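Local coordinates for protein putative mandelate racemase/muconate lactonizing enzyme (Bordetella bronchiseptica, PDB 3DDM) that is a putative member of the mandelate racemase/muconate lactonizing enzyme family, pairing an enolase-type N-terminal domain with a TIM-barrel-like C-terminal domain, at residues E44-D47 with A51-W54. The protein carries 1 engineered substitution. Residues are numbered along the deposited sequence; the frame is centred on the assembly and turned at random.
Sequences EVED and AVGW
One face of the W54 indole is taken by E44, whose CB sits over the six-membered ring in a CH-pi contact, 3.5 Å from its centroid and 14° off the normal. From there the glutamate runs alongside the ring toward its outer edge, with E44 CD 3.6 Å from W54 CH2 and the carboxylate turned 28° from the indole plane. A chi1 of 61° sets CG between the backbone N and carbonyl carbon, and the extended chain carries on beside the indole. Further along that face of the sheet, E46 CG meets V52 CG2 at 4.0 Å, and the E46 carboxylate makes a salt bridge to R14.

Between the two strands, the antiparallel backbones are tied by V45 N to G53 O (2.9 Å) and G53 N to V45 O (3.0 Å). A third bond, D47 N to A51 O, lies close to the turn, where D47 CB also packs on A51 CB; D47 OD1 makes a salt bridge to R131 NH1.

This is the turn end of the beta hairpin 37-46/52-56 in the N-terminal domain. Strand 14-23 flanks 37-46 on its other edge, V45 and A51 rest on helix 110-131, and L374 of helix 374-380 touches both E44 and W54.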
# COMPACT_ATOMS: atom_id res chain seq x y z
N GLU A 44 -17.00 13.91 -4.25
CA GLU A 44 -18.40 14.17 -4.58
C GLU A 44 -18.78 13.37 -5.80
O GLU A 44 -18.15 13.49 -6.84
CB GLU A 44 -18.63 15.66 -4.86
CG GLU A 44 -17.83 16.23 -6.02
CD GLU A 44 -18.28 17.64 -6.41
OE1 GLU A 44 -19.49 17.85 -6.62
OE2 GLU A 44 -17.42 18.53 -6.51
N VAL A 45 -19.79 12.53 -5.65
CA VAL A 45 -20.26 11.72 -6.77
C VAL A 45 -21.56 12.30 -7.29
O VAL A 45 -22.54 12.40 -6.55
CB VAL A 45 -20.53 10.28 -6.35
CG1 VAL A 45 -21.12 9.51 -7.54
CG2 VAL A 45 -19.24 9.62 -5.87
N GLU A 46 -21.58 12.69 -8.56
CA GLU A 46 -22.79 13.24 -9.16
C GLU A 46 -23.57 12.15 -9.89
O GLU A 46 -23.03 11.39 -10.69
CB GLU A 46 -22.48 14.36 -10.14
CG GLU A 46 -23.74 15.13 -10.52
CD GLU A 46 -23.50 16.16 -11.59
OE1 GLU A 46 -22.53 16.93 -11.46
OE2 GLU A 46 -24.29 16.20 -12.57
N ASP A 47 -24.86 12.12 -9.59
CA ASP A 47 -25.81 11.18 -10.15
C ASP A 47 -26.10 11.48 -11.62
O ASP A 47 -25.74 12.54 -12.13
CB ASP A 47 -27.11 11.29 -9.35
CG ASP A 47 -27.98 10.08 -9.48
OD1 ASP A 47 -29.04 10.06 -8.80
OD2 ASP A 47 -27.63 9.16 -10.24
N ALA A 51 -28.16 14.56 -9.04
CA ALA A 51 -28.08 14.49 -7.59
C ALA A 51 -26.62 14.33 -7.16
O ALA A 51 -25.82 13.69 -7.84
CB ALA A 51 -28.91 13.35 -7.07
N VAL A 52 -26.27 14.92 -6.01
CA VAL A 52 -24.91 14.87 -5.52
C VAL A 52 -24.74 14.24 -4.14
O VAL A 52 -25.57 14.41 -3.25
CB VAL A 52 -24.31 16.29 -5.51
CG1 VAL A 52 -22.95 16.29 -4.82
CG2 VAL A 52 -24.21 16.80 -6.95
N GLY A 53 -23.65 13.49 -3.98
CA GLY A 53 -23.37 12.85 -2.71
C GLY A 53 -21.94 13.14 -2.28
O GLY A 53 -21.05 13.18 -3.12
N TRP A 54 -21.72 13.34 -0.99
CA TRP A 54 -20.37 13.64 -0.51
C TRP A 54 -19.75 12.59 0.40
O TRP A 54 -20.44 11.91 1.17
CB TRP A 54 -20.36 14.98 0.23
CG TRP A 54 -20.67 16.15 -0.64
CD1 TRP A 54 -21.90 16.68 -0.88
CD2 TRP A 54 -19.73 16.93 -1.38
NE1 TRP A 54 -21.78 17.76 -1.73
CE2 TRP A 54 -20.46 17.93 -2.05
CE3 TRP A 54 -18.33 16.88 -1.54
CZ2 TRP A 54 -19.85 18.88 -2.88
CZ3 TRP A 54 -17.72 17.83 -2.36
CH2 TRP A 54 -18.48 18.81 -3.02